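Long-range contacts in uncharacterized protein (Chaetomium thermophilum, PDB 3LPZ), which probably acts as Get4 of the Get pathway, an alpha-solenoid that binds Get5 and takes part in the biogenesis of tail-anchored proteins: residues L81-F85 / K99-C103; R86-V92 / D123-G129; P136-V142 / H158-T163. All coordinates share one frame; numbering follows the deposited sequence.

Contact 1: L81-F85 / K99-C103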
ATOM      1  N   LEU A  81     -22.822  -2.101   6.670  1.00 19.01           N
ATOM      2  CA  LEU A  81     -22.268  -3.284   7.282  1.00 18.51           C
ATOM      3  C   LEU A  81     -21.033  -2.909   8.112  1.00 18.42           C
ATOM      4  O   LEU A  81     -20.868  -3.389   9.237  1.00 17.68           O
ATOM      5  CB  LEU A  81     -21.899  -4.322   6.205  1.00 18.84           C
ATOM      6  CG  LEU A  81     -21.089  -5.556   6.668  1.00 19.97           C
ATOM      7  CD1 LEU A  81     -21.900  -6.374   7.709  1.00 20.82           C
ATOM      8  CD2 LEU A  81     -20.632  -6.427   5.468  1.00 18.09           C
ATOM      9  N   VAL A  82     -20.155  -2.083   7.543  1.00 18.89           N
ATOM     10  CA  VAL A  82     -18.972  -1.619   8.277  1.00 19.18           C
ATOM     11  C   VAL A  82     -19.429  -0.823   9.490  1.00 20.28           C
ATOM     12  O   VAL A  82     -18.881  -1.000  10.575  1.00 19.59           O
ATOM     13  CB  VAL A  82     -18.039  -0.704   7.428  1.00 18.98           C
ATOM     14  CG1 VAL A  82     -16.860  -0.197   8.289  1.00 18.97           C
ATOM     15  CG2 VAL A  82     -17.511  -1.458   6.206  1.00 18.27           C
ATOM     16  N   ASP A  83     -20.403   0.079   9.344  1.00 21.05           N
ATOM     17  CA  ASP A  83     -20.837   0.869  10.493  0.50 22.60           C
ATOM     18  C   ASP A  83     -21.451  -0.033  11.578  1.00 22.21           C
ATOM     19  O   ASP A  83     -21.378   0.256  12.777  1.00 22.35           O
ATOM     20  CB  ASP A  83     -21.779   1.992  10.043  0.50 23.51           C
ATOM     21  CG  ASP A  83     -21.014   3.202   9.515  0.50 25.83           C
ATOM     22  OD1 ASP A  83     -20.238   3.838  10.282  0.50 28.98           O
ATOM     23  OD2 ASP A  83     -21.172   3.525   8.329  0.50 29.10           O
ATOM     24  N   THR A  84     -22.049  -1.141  11.135  1.00 21.36           N
ATOM     25  CA  THR A  84     -22.624  -2.108  12.046  1.00 20.57           C
ATOM     26  C   THR A  84     -21.515  -2.796  12.839  1.00 20.20           C
ATOM     27  O   THR A  84     -21.674  -2.992  14.037  1.00 20.22           O
ATOM     28  CB  THR A  84     -23.514  -3.125  11.296  1.00 20.91           C
ATOM     29  OG1 THR A  84     -24.601  -2.406  10.681  1.00 20.36           O
ATOM     30  CG2 THR A  84     -24.093  -4.179  12.250  1.00 19.80           C
ATOM     31  N   PHE A  85     -20.402  -3.147  12.181  1.00 19.56           N
ATOM     32  CA  PHE A  85     -19.241  -3.754  12.873  1.00 20.21           C
ATOM     33  C   PHE A  85     -18.714  -2.785  13.939  1.00 20.33           C
ATOM     34  O   PHE A  85     -18.394  -3.174  15.058  1.00 20.13           O
ATOM     35  CB  PHE A  85     -18.110  -4.099  11.883  1.00 19.22           C
ATOM     36  CG  PHE A  85     -18.314  -5.397  11.089  1.00 20.89           C
ATOM     37  CD1 PHE A  85     -18.998  -6.486  11.618  1.00 22.19           C
ATOM     38  CD2 PHE A  85     -17.754  -5.536   9.825  1.00 23.46           C
ATOM     39  CE1 PHE A  85     -19.156  -7.690  10.873  1.00 22.57           C
ATOM     40  CE2 PHE A  85     -17.911  -6.734   9.076  1.00 23.15           C
ATOM     41  CZ  PHE A  85     -18.603  -7.804   9.613  1.00 20.89           C
ATOM     42  N   LYS A  99     -16.447 -11.360   5.158  1.00 16.56           N
ATOM     43  CA  LYS A  99     -17.683 -10.711   4.678  1.00 17.51           C
ATOM     44  C   LYS A  99     -17.363  -9.429   3.915  1.00 17.02           C
ATOM     45  O   LYS A  99     -18.002  -9.130   2.897  1.00 17.42           O
ATOM     46  CB  LYS A  99     -18.634 -10.427   5.840  1.00 16.99           C
ATOM     47  CG  LYS A  99     -19.254 -11.684   6.408  1.00 19.61           C
ATOM     48  CD  LYS A  99     -20.216 -11.372   7.565  1.00 23.10           C
ATOM     49  CE  LYS A  99     -20.723 -12.660   8.261  1.00 23.31           C
ATOM     50  NZ  LYS A  99     -19.661 -13.338   9.063  1.00 25.57           N
ATOM     51  N   LEU A 100     -16.402  -8.653   4.419  1.00 16.79           N
ATOM     52  CA  LEU A 100     -16.046  -7.374   3.770  1.00 16.63           C
ATOM     53  C   LEU A 100     -15.379  -7.623   2.408  1.00 17.05           C
ATOM     54  O   LEU A 100     -15.686  -6.913   1.430  1.00 16.81           O
ATOM     55  CB  LEU A 100     -15.182  -6.491   4.686  1.00 15.87           C
ATOM     56  CG  LEU A 100     -15.929  -6.013   5.952  1.00 17.16           C
ATOM     57  CD1 LEU A 100     -14.965  -5.320   6.924  1.00 20.92           C
ATOM     58  CD2 LEU A 100     -17.070  -5.035   5.607  1.00 17.68           C
ATOM     59  N   LEU A 101     -14.513  -8.638   2.337  1.00 16.30           N
ATOM     60  CA  LEU A 101     -13.888  -9.015   1.046  1.00 17.94           C
ATOM     61  C   LEU A 101     -14.915  -9.556   0.065  1.00 18.37           C
ATOM     62  O   LEU A 101     -14.812  -9.318  -1.135  1.00 19.09           O
ATOM     63  CB  LEU A 101     -12.741 -10.045   1.243  1.00 17.92           C
ATOM     64  CG  LEU A 101     -11.533  -9.505   2.006  1.00 17.95           C
ATOM     65  CD1 LEU A 101     -10.610 -10.656   2.346  1.00 20.17           C
ATOM     66  CD2 LEU A 101     -10.773  -8.427   1.171  1.00 20.36           C
ATOM     67  N   GLY A 102     -15.915 -10.275   0.572  1.00 18.84           N
ATOM     68  CA  GLY A 102     -16.992 -10.757  -0.287  1.00 19.58           C
ATOM     69  C   GLY A 102     -17.736  -9.584  -0.935  1.00 20.01           C
ATOM     70  O   GLY A 102     -18.104  -9.657  -2.131  1.00 21.81           O
ATOM     71  N   CYS A 103     -17.987  -8.520  -0.175  1.00 19.43           N
ATOM     72  CA  CYS A 103     -18.617  -7.307  -0.754  1.00 19.34           C
ATOM     73  C   CYS A 103     -17.682  -6.595  -1.740  1.00 18.84           C
ATOM     74  O   CYS A 103     -18.082  -6.255  -2.876  1.00 17.84           O
ATOM     75  CB  CYS A 103     -19.053  -6.321   0.341  1.00 19.73           C
ATOM     76  SG  CYS A 103     -20.376  -6.949   1.421  1.00 22.44           S
TER

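Contact 2: R86-V92 / D123-G129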
ATOM      1  N   ARG A  86     -18.594  -1.521  13.578  1.00 21.22           N
ATOM      2  CA  ARG A  86     -18.217  -0.482  14.550  1.00 23.35           C
ATOM      3  C   ARG A  86     -19.102  -0.404  15.773  1.00 24.29           C
ATOM      4  O   ARG A  86     -18.602  -0.387  16.897  1.00 24.63           O
ATOM      5  CB  ARG A  86     -18.293   0.879  13.906  1.00 23.86           C
ATOM      6  CG  ARG A  86     -17.267   1.115  12.934  1.00 25.17           C
ATOM      7  CD  ARG A  86     -17.270   2.595  12.632  1.00 27.97           C
ATOM      8  NE  ARG A  86     -16.221   2.890  11.683  1.00 28.37           N
ATOM      9  CZ  ARG A  86     -16.423   3.117  10.396  1.00 29.94           C
ATOM     10  NH1 ARG A  86     -17.672   3.102   9.886  1.00 30.94           N
ATOM     11  NH2 ARG A  86     -15.379   3.380   9.634  1.00 27.82           N
ATOM     12  N   GLN A  87     -20.416  -0.315  15.542  1.00 25.13           N
ATOM     13  CA  GLN A  87     -21.403  -0.216  16.614  1.00 26.36           C
ATOM     14  C   GLN A  87     -21.426  -1.458  17.503  1.00 25.93           C
ATOM     15  O   GLN A  87     -21.657  -1.371  18.699  1.00 25.86           O
ATOM     16  CB  GLN A  87     -22.801  -0.021  16.031  1.00 26.97           C
ATOM     17  CG  GLN A  87     -23.030   1.340  15.476  1.00 30.41           C
ATOM     18  CD  GLN A  87     -24.497   1.565  15.218  1.00 37.54           C
ATOM     19  OE1 GLN A  87     -25.152   2.304  15.954  1.00 42.53           O
ATOM     20  NE2 GLN A  87     -25.043   0.888  14.209  1.00 38.76           N
ATOM     21  N   ALA A  88     -21.195  -2.609  16.894  1.00 25.37           N
ATOM     22  CA  ALA A  88     -21.099  -3.872  17.616  1.00 25.17           C
ATOM     23  C   ALA A  88     -19.782  -4.010  18.391  1.00 24.74           C
ATOM     24  O   ALA A  88     -19.648  -4.917  19.181  1.00 24.17           O
ATOM     25  CB  ALA A  88     -21.233  -5.029  16.634  1.00 25.00           C
ATOM     26  N   GLY A  89     -18.814  -3.129  18.149  1.00 24.43           N
ATOM     27  CA  GLY A  89     -17.472  -3.330  18.697  1.00 24.33           C
ATOM     28  C   GLY A  89     -16.794  -4.603  18.160  1.00 24.13           C
ATOM     29  O   GLY A  89     -15.962  -5.202  18.845  1.00 23.85           O
ATOM     30  N   GLN A  90     -17.157  -5.008  16.938  1.00 22.90           N
ATOM     31  CA  GLN A  90     -16.584  -6.188  16.283  1.00 22.99           C
ATOM     32  C   GLN A  90     -15.103  -5.937  15.914  1.00 22.59           C
ATOM     33  O   GLN A  90     -14.788  -5.052  15.110  1.00 21.63           O
ATOM     34  CB  GLN A  90     -17.407  -6.579  15.031  1.00 22.91           C
ATOM     35  CG  GLN A  90     -16.796  -7.773  14.232  1.00 23.76           C
ATOM     36  CD  GLN A  90     -16.759  -9.029  15.055  1.00 25.26           C
ATOM     37  OE1 GLN A  90     -17.798  -9.511  15.469  1.00 28.09           O
ATOM     38  NE2 GLN A  90     -15.566  -9.561  15.314  1.00 24.72           N
ATOM     39  N   ARG A  91     -14.199  -6.693  16.541  1.00 22.33           N
ATOM     40  CA  ARG A  91     -12.784  -6.617  16.181  1.00 22.67           C
ATOM     41  C   ARG A  91     -12.519  -7.305  14.839  1.00 21.09           C
ATOM     42  O   ARG A  91     -13.261  -8.184  14.425  1.00 20.74           O
ATOM     43  CB  ARG A  91     -11.900  -7.247  17.265  1.00 23.63           C
ATOM     44  CG  ARG A  91     -12.246  -6.855  18.702  1.00 28.14           C
ATOM     45  CD  ARG A  91     -11.270  -5.886  19.336  1.00 30.72           C
ATOM     46  NE  ARG A  91      -9.863  -6.081  18.949  1.00 30.97           N
ATOM     47  CZ  ARG A  91      -9.013  -5.062  18.838  1.00 30.99           C
ATOM     48  NH1 ARG A  91      -9.438  -3.819  19.097  1.00 31.05           N
ATOM     49  NH2 ARG A  91      -7.758  -5.262  18.468  1.00 31.17           N
ATOM     50  N   VAL A  92     -11.468  -6.876  14.147  1.00 20.08           N
ATOM     51  CA  VAL A  92     -11.037  -7.536  12.927  1.00 18.97           C
ATOM     52  C   VAL A  92     -10.764  -9.035  13.208  1.00 19.06           C
ATOM     53  O   VAL A  92     -10.003  -9.384  14.122  1.00 18.79           O
ATOM     54  CB  VAL A  92      -9.775  -6.869  12.340  1.00 18.89           C
ATOM     55  CG1 VAL A  92      -9.300  -7.594  11.075  1.00 19.00           C
ATOM     56  CG2 VAL A  92     -10.016  -5.379  12.039  1.00 16.81           C
ATOM     57  N   ASP A 123     -10.631   2.026   7.712  1.00 19.05           N
ATOM     58  CA  ASP A 123     -10.702   2.823   8.945  1.00 20.42           C
ATOM     59  C   ASP A 123     -11.240   1.973  10.092  1.00 19.44           C
ATOM     60  O   ASP A 123     -10.701   2.000  11.199  1.00 19.87           O
ATOM     61  CB  ASP A 123     -11.573   4.086   8.772  1.00 21.49           C
ATOM     62  CG  ASP A 123     -11.781   4.827  10.078  1.00 25.01           C
ATOM     63  OD1 ASP A 123     -10.895   5.620  10.473  1.00 31.08           O
ATOM     64  OD2 ASP A 123     -12.810   4.599  10.736  1.00 28.11           O
ATOM     65  N   TRP A 124     -12.273   1.185   9.841  1.00 18.22           N
ATOM     66  CA  TRP A 124     -12.710   0.264  10.896  1.00 17.96           C
ATOM     67  C   TRP A 124     -11.554  -0.687  11.276  1.00 17.76           C
ATOM     68  O   TRP A 124     -11.323  -0.950  12.445  1.00 17.79           O
ATOM     69  CB  TRP A 124     -13.950  -0.516  10.463  1.00 16.68           C
ATOM     70  CG  TRP A 124     -14.144  -1.822  11.207  1.00 17.67           C
ATOM     71  CD1 TRP A 124     -14.716  -1.997  12.455  1.00 16.30           C
ATOM     72  CD2 TRP A 124     -13.782  -3.130  10.748  1.00 16.99           C
ATOM     73  NE1 TRP A 124     -14.748  -3.327  12.766  1.00 17.38           N
ATOM     74  CE2 TRP A 124     -14.171  -4.046  11.751  1.00 17.75           C
ATOM     75  CE3 TRP A 124     -13.174  -3.621   9.576  1.00 18.81           C
ATOM     76  CZ2 TRP A 124     -13.966  -5.432  11.628  1.00 17.14           C
ATOM     77  CZ3 TRP A 124     -12.963  -4.992   9.452  1.00 17.32           C
ATOM     78  CH2 TRP A 124     -13.367  -5.886  10.478  1.00 18.36           C
ATOM     79  N   SER A 125     -10.814  -1.175  10.284  1.00 17.94           N
ATOM     80  CA  SER A 125      -9.747  -2.139  10.570  1.00 18.29           C
ATOM     81  C   SER A 125      -8.588  -1.485  11.381  1.00 19.30           C
ATOM     82  O   SER A 125      -7.914  -2.162  12.144  1.00 20.01           O
ATOM     83  CB  SER A 125      -9.244  -2.793   9.286  1.00 17.57           C
ATOM     84  OG  SER A 125      -8.332  -1.953   8.587  1.00 17.51           O
ATOM     85  N   LYS A 126      -8.362  -0.187  11.205  1.00 19.82           N
ATOM     86  CA  LYS A 126      -7.336   0.526  11.984  1.00 21.39           C
ATOM     87  C   LYS A 126      -7.735   0.633  13.445  1.00 22.16           C
ATOM     88  O   LYS A 126      -6.912   0.402  14.353  1.00 22.67           O
ATOM     89  CB  LYS A 126      -7.121   1.944  11.449  1.00 21.25           C
ATOM     90  CG  LYS A 126      -6.597   2.028  10.038  1.00 21.87           C
ATOM     91  CD  LYS A 126      -6.536   3.501   9.639  1.00 27.14           C
ATOM     92  CE  LYS A 126      -5.650   3.721   8.468  1.00 27.74           C
ATOM     93  NZ  LYS A 126      -5.624   5.175   8.156  1.00 31.13           N
ATOM     94  N   LYS A 127      -8.997   0.997  13.665  1.00 22.19           N
ATOM     95  CA  LYS A 127      -9.508   1.239  15.007  1.00 23.35           C
ATOM     96  C   LYS A 127      -9.900  -0.043  15.743  1.00 22.35           C
ATOM     97  O   LYS A 127      -9.810  -0.099  16.957  1.00 23.55           O
ATOM     98  CB  LYS A 127     -10.676   2.244  14.929  1.00 23.79           C
ATOM     99  CG  LYS A 127     -10.114   3.662  14.738  1.00 28.71           C
ATOM    100  CD  LYS A 127     -11.113   4.700  14.297  1.00 34.07           C
ATOM    101  CE  LYS A 127     -10.386   6.030  14.155  1.00 38.35           C
ATOM    102  NZ  LYS A 127     -10.879   6.777  12.968  1.00 40.97           N
ATOM    103  N   PHE A 128     -10.294  -1.077  15.007  1.00 20.46           N
ATOM    104  CA  PHE A 128     -10.822  -2.283  15.611  1.00 20.36           C
ATOM    105  C   PHE A 128      -9.906  -3.504  15.405  1.00 19.57           C
ATOM    106  O   PHE A 128     -10.258  -4.615  15.755  1.00 19.96           O
ATOM    107  CB  PHE A 128     -12.277  -2.505  15.145  1.00 19.58           C
ATOM    108  CG  PHE A 128     -13.259  -1.516  15.768  1.00 22.20           C
ATOM    109  CD1 PHE A 128     -13.447  -0.231  15.207  1.00 22.67           C
ATOM    110  CD2 PHE A 128     -13.929  -1.831  16.957  1.00 24.07           C
ATOM    111  CE1 PHE A 128     -14.335   0.667  15.771  1.00 23.10           C
ATOM    112  CE2 PHE A 128     -14.823  -0.909  17.550  1.00 24.61           C
ATOM    113  CZ  PHE A 128     -15.025   0.335  16.954  1.00 23.79           C
ATOM    114  N   GLY A 129      -8.709  -3.274  14.867  1.00 19.46           N
ATOM    115  CA  GLY A 129      -7.754  -4.359  14.616  1.00 19.03           C
ATOM    116  C   GLY A 129      -6.435  -4.075  15.326  1.00 19.01           C
ATOM    117  O   GLY A 129      -6.235  -2.985  15.858  1.00 17.94           O
TER
HETATM  118  O   HOH W   1     -13.755   3.073  12.761  1.00 45.69           O
HETATM  119  O   HOH W   2      -7.773  -1.586  18.121  1.00 37.11           O

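Contact 3: P136-V142 / H158-T163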
ATOM      1  N   PRO A 136      -3.489  -5.753   7.349  1.00 15.69           N
ATOM      2  CA  PRO A 136      -2.646  -6.045   6.195  1.00 15.23           C
ATOM      3  C   PRO A 136      -3.329  -6.785   5.028  1.00 14.78           C
ATOM      4  O   PRO A 136      -3.063  -6.449   3.856  1.00 13.26           O
ATOM      5  CB  PRO A 136      -1.557  -6.939   6.796  1.00 15.30           C
ATOM      6  CG  PRO A 136      -1.373  -6.339   8.212  1.00 16.64           C
ATOM      7  CD  PRO A 136      -2.821  -6.092   8.627  1.00 15.74           C
ATOM      8  N   GLU A 137      -4.155  -7.792   5.331  1.00 13.81           N
ATOM      9  CA  GLU A 137      -4.797  -8.589   4.258  1.00 15.42           C
ATOM     10  C   GLU A 137      -5.793  -7.711   3.487  1.00 15.82           C
ATOM     11  O   GLU A 137      -5.887  -7.805   2.265  1.00 16.14           O
ATOM     12  CB  GLU A 137      -5.503  -9.847   4.821  1.00 15.61           C
ATOM     13  CG  GLU A 137      -6.100 -10.751   3.763  1.00 20.28           C
ATOM     14  CD  GLU A 137      -6.648 -12.071   4.343  1.00 24.77           C
ATOM     15  OE1 GLU A 137      -6.292 -12.474   5.487  1.00 26.03           O
ATOM     16  OE2 GLU A 137      -7.473 -12.692   3.658  1.00 28.64           O
ATOM     17  N   LEU A 138      -6.508  -6.827   4.183  1.00 14.79           N
ATOM     18  CA  LEU A 138      -7.383  -5.889   3.456  1.00 15.17           C
ATOM     19  C   LEU A 138      -6.571  -4.966   2.542  1.00 15.82           C
ATOM     20  O   LEU A 138      -6.936  -4.772   1.364  1.00 15.38           O
ATOM     21  CB  LEU A 138      -8.253  -5.075   4.413  1.00 15.22           C
ATOM     22  CG  LEU A 138      -9.342  -5.829   5.195  1.00 15.02           C
ATOM     23  CD1 LEU A 138     -10.084  -4.822   6.080  1.00 16.54           C
ATOM     24  CD2 LEU A 138     -10.353  -6.528   4.256  1.00 17.30           C
ATOM     25  N   HIS A 139      -5.446  -4.434   3.054  1.00 15.61           N
ATOM     26  CA  HIS A 139      -4.548  -3.620   2.215  1.00 16.30           C
ATOM     27  C   HIS A 139      -4.036  -4.423   1.013  1.00 16.81           C
ATOM     28  O   HIS A 139      -3.976  -3.904  -0.113  1.00 17.01           O
ATOM     29  CB  HIS A 139      -3.332  -3.089   2.995  1.00 16.23           C
ATOM     30  CG  HIS A 139      -3.623  -1.868   3.815  1.00 17.72           C
ATOM     31  ND1 HIS A 139      -4.129  -0.707   3.269  1.00 18.72           N
ATOM     32  CD2 HIS A 139      -3.468  -1.621   5.141  1.00 18.05           C
ATOM     33  CE1 HIS A 139      -4.268   0.210   4.216  1.00 18.31           C
ATOM     34  NE2 HIS A 139      -3.879  -0.320   5.364  1.00 19.02           N
ATOM     35  N   HIS A 140      -3.639  -5.672   1.251  1.00 16.21           N
ATOM     36  CA  HIS A 140      -3.202  -6.521   0.161  1.00 16.77           C
ATOM     37  C   HIS A 140      -4.255  -6.670  -0.966  1.00 17.09           C
ATOM     38  O   HIS A 140      -3.964  -6.461  -2.140  1.00 16.90           O
ATOM     39  CB  HIS A 140      -2.795  -7.905   0.646  1.00 16.32           C
ATOM     40  CG  HIS A 140      -2.415  -8.817  -0.488  1.00 17.38           C
ATOM     41  ND1 HIS A 140      -1.211  -8.703  -1.150  1.00 17.43           N
ATOM     42  CD2 HIS A 140      -3.095  -9.818  -1.101  1.00 17.57           C
ATOM     43  CE1 HIS A 140      -1.163  -9.605  -2.122  1.00 19.35           C
ATOM     44  NE2 HIS A 140      -2.287 -10.302  -2.107  1.00 19.34           N
ATOM     45  N   VAL A 141      -5.452  -7.097  -0.594  1.00 17.20           N
ATOM     46  CA  VAL A 141      -6.515  -7.281  -1.564  1.00 17.34           C
ATOM     47  C   VAL A 141      -6.906  -5.979  -2.305  1.00 17.17           C
ATOM     48  O   VAL A 141      -7.023  -5.992  -3.520  1.00 16.49           O
ATOM     49  CB  VAL A 141      -7.731  -8.000  -0.946  1.00 17.28           C
ATOM     50  CG1 VAL A 141      -8.851  -8.137  -2.015  1.00 18.12           C
ATOM     51  CG2 VAL A 141      -7.279  -9.402  -0.414  1.00 18.05           C
ATOM     52  N   VAL A 142      -7.066  -4.870  -1.589  1.00 16.90           N
ATOM     53  CA  VAL A 142      -7.383  -3.593  -2.224  1.00 17.59           C
ATOM     54  C   VAL A 142      -6.238  -3.243  -3.186  1.00 18.06           C
ATOM     55  O   VAL A 142      -6.457  -2.827  -4.325  1.00 17.28           O
ATOM     56  CB  VAL A 142      -7.563  -2.464  -1.159  1.00 17.85           C
ATOM     57  CG1 VAL A 142      -7.595  -1.065  -1.810  1.00 18.70           C
ATOM     58  CG2 VAL A 142      -8.836  -2.724  -0.326  1.00 19.00           C
ATOM     59  N   HIS A 158      -1.389   0.972  -0.659  1.00 19.63           N
ATOM     60  CA  HIS A 158      -1.897  -0.189   0.077  1.00 18.05           C
ATOM     61  C   HIS A 158      -0.889  -1.336   0.166  1.00 17.68           C
ATOM     62  O   HIS A 158      -0.709  -1.915   1.244  1.00 17.47           O
ATOM     63  CB  HIS A 158      -3.192  -0.674  -0.545  1.00 17.70           C
ATOM     64  CG  HIS A 158      -4.323   0.282  -0.342  1.00 19.14           C
ATOM     65  ND1 HIS A 158      -5.011   0.369   0.851  1.00 20.35           N
ATOM     66  CD2 HIS A 158      -4.857   1.224  -1.162  1.00 20.03           C
ATOM     67  CE1 HIS A 158      -5.943   1.304   0.745  1.00 21.21           C
ATOM     68  NE2 HIS A 158      -5.868   1.839  -0.465  1.00 20.38           N
ATOM     69  N   LEU A 159      -0.201  -1.625  -0.946  1.00 16.23           N
ATOM     70  CA  LEU A 159       0.725  -2.777  -0.960  1.00 16.83           C
ATOM     71  C   LEU A 159       1.888  -2.642   0.022  1.00 16.58           C
ATOM     72  O   LEU A 159       2.350  -3.656   0.541  1.00 17.25           O
ATOM     73  CB  LEU A 159       1.224  -3.085  -2.374  1.00 15.99           C
ATOM     74  CG  LEU A 159       0.110  -3.652  -3.287  1.00 15.82           C
ATOM     75  CD1 LEU A 159       0.522  -3.566  -4.746  1.00 17.52           C
ATOM     76  CD2 LEU A 159      -0.305  -5.131  -2.889  1.00 13.63           C
ATOM     77  N   VAL A 160       2.354  -1.416   0.275  1.00 16.91           N
ATOM     78  CA  VAL A 160       3.449  -1.213   1.231  0.50 16.71           C
ATOM     79  C   VAL A 160       3.029  -1.539   2.668  1.00 17.08           C
ATOM     80  O   VAL A 160       3.892  -1.794   3.551  1.00 17.17           O
ATOM     81  CB  VAL A 160       4.096   0.214   1.138  0.50 16.91           C
ATOM     82  CG1 VAL A 160       4.744   0.387  -0.221  0.50 18.55           C
ATOM     83  CG2 VAL A 160       3.092   1.359   1.471  0.50 14.63           C
ATOM     84  N   LEU A 161       1.719  -1.545   2.895  1.00 17.24           N
ATOM     85  CA  LEU A 161       1.099  -1.904   4.162  1.00 18.23           C
ATOM     86  C   LEU A 161       0.478  -3.310   4.182  1.00 18.29           C
ATOM     87  O   LEU A 161      -0.303  -3.618   5.084  1.00 18.55           O
ATOM     88  CB  LEU A 161       0.025  -0.857   4.519  1.00 18.36           C
ATOM     89  CG  LEU A 161       0.553   0.588   4.685  1.00 18.88           C
ATOM     90  CD1 LEU A 161      -0.611   1.564   4.916  1.00 20.92           C
ATOM     91  CD2 LEU A 161       1.602   0.666   5.843  1.00 18.73           C
ATOM     92  N   GLY A 162       0.844  -4.159   3.216  1.00 18.03           N
ATOM     93  CA  GLY A 162       0.166  -5.437   3.003  1.00 17.69           C
ATOM     94  C   GLY A 162       0.804  -6.606   3.761  1.00 18.76           C
ATOM     95  O   GLY A 162       1.426  -6.441   4.841  1.00 18.51           O
ATOM     96  N   THR A 163       0.595  -7.793   3.211  1.00 18.67           N
ATOM     97  CA  THR A 163       0.993  -9.039   3.844  1.00 19.31           C
ATOM     98  C   THR A 163       2.297  -9.493   3.211  1.00 20.05           C
ATOM     99  O   THR A 163       2.857  -8.801   2.341  1.00 19.19           O
ATOM    100  CB  THR A 163      -0.059 -10.148   3.549  1.00 19.50           C
ATOM    101  OG1 THR A 163      -0.134 -10.345   2.128  1.00 19.05           O
ATOM    102  CG2 THR A 163      -1.463  -9.762   4.093  1.00 19.03           C
TER

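Contact 1: L81-F85 / K99-C103
L100 reaches from helix 94-104 towards three side chains of helix 71-88, and its forked end divides the work among them. One methyl, CD2, sits against both V82 CG2, at 3.7 Å, and L81 CD2, at 3.8 Å. The L100 and V82 side chains meet at about a right angle, methyl against methyl. On its other flank L100 slides past F85, the two pointing in opposite directions; the branch carbon L100 CG lies in the plane of the phenyl ring, 3.8 Å from F85 CE2, and therefore meets an edge. The second methyl, L100 CD1, is 3.9 Å from the same F85 CE2. A ring face of F85 is partly covered from within its own helix, where L81 CD1 lies 4.1 Å above the plane and towards the rim. L81 thus serves three neighbours: CG, anti to the backbone N (chi1 171°), is carried toward helix 94-104, and its methyls part there, CD1 to the ring and CD2 to L100 and to C103 SG, 4.1 Å away. K99 lends only its aliphatic part, CD lying 4.4 Å from F85 CZ at the ring edge, and its amine leads away. The helix segments run antiparallel at 167°, their axes 11.8 Å apart, a separation bridged by side chains alone. Helix 112-128 closes another flank, where F117 and W124 touch both V82 and L100. The chemistry is that of a buried hydrocarbon core: branched and aromatic groups suit it because shape, more than direction, governs their fit, while backbone F85 N and L81 O are satisfied within the helix.

Contact 2: R86-V92 / D123-G129
The carbonyl oxygen of F128 takes two partners: V92 N donates to it at 3.0 Å from well above the carbonyl plane, and the guanidinium of R91 lays one face over it, 3.3 Å from oxygen to plane. The bent R91 chain makes this possible, and its NH2 goes on to a salt bridge with D130. W124 points its indole N-H at another backbone oxygen, NE1 lying 2.9 Å from Q90 O and nearly in line with the C=O bond (162°). V92 CG2 covers a face of the same indole, 3.9 Å from the centroid of the six-membered ring. A leucine in place of W124 would probably leave Q90 O without this donor and open a gap beneath V92. R86 CA lies over one face of the F128 ring. R86 NH1 meets D83, and NH2 meets E120 and, at 3.0 Å, D123 OD2, which a water joins to NE; K127 NZ holds D123 OD1. G89, whose positive phi favours glycine, follows helix 71-88 in a Schellman motif, its CA 3.8 Å from F128 CE2. The contact ties helix 71-88 to helix 112-128, with helix 94-104 touching W124 through S96 and L100.

Contact 3: P136-V142 / H158-T163
In the pair of consecutive helices 136-148 and 152-159, part of the alpha-solenoid, H139 and H158 join the start of the first to the end of the second. H139 CG, anti to the carbonyl carbon (chi1 -81°), sets its ring against H158. The rings meet rim to rim with planes 40° apart, and ND1 of H139 lies 2.8 Å from ND1 of H158 in a hydrogen bond of 155° that either could donate. Each imidazole also has a hydrocarbon over a face: V142 CG1 stands above the centre of the H158 ring, 3.6 Å from its centroid, and L161 CB lies over the H139 ring towards its rim. The far nitrogen of H139, NE2, bonds to A133 O, so this buried ring has polar partners at both nitrogens. Histidine suits both places, being flat enough to pack and polar at its edge. The type I beta turn from L159 to G162 brings the backbones together; G162 CA makes a CA-H...O contact of 3.5 Å with P136 O, and a side chain at this glycine would be crowded by L159 O. Proline suits a first helical turn, where no N-H is needed. T163 lays CG2 3.5 Å from E137 CA, while OG1, above a face of the H140 ring, caps E165 N ahead of helix 166-179; H140 ND1 bonds to S166 OG. Consecutive helices packed in this way build an alpha-solenoid, consistent with the family's place in the TPR clan.

Contacts 1 and 2 cross along the chain, their segments alternating, and both use helix 71-88; their centres lie about 10 Å apart. W124 of contact 2 packs on V82, F85 and L100 of contact 1, so the two form one continuous core of helices 71-88, 94-104 and 112-128. Contact 3 comes later in sequence, its centre about 17 Å from each of the others, and pairs helices 136-148 and 152-159. L138 bridges to both earlier contacts, touching L101 of K99-C103 and S125 of D123-G129. Successive helices thus pack in overlapping sets, as expected of an alpha-solenoid, which joins them into one elongated body, consistent with a scaffold adapted for several interactions, Get5 binding among them.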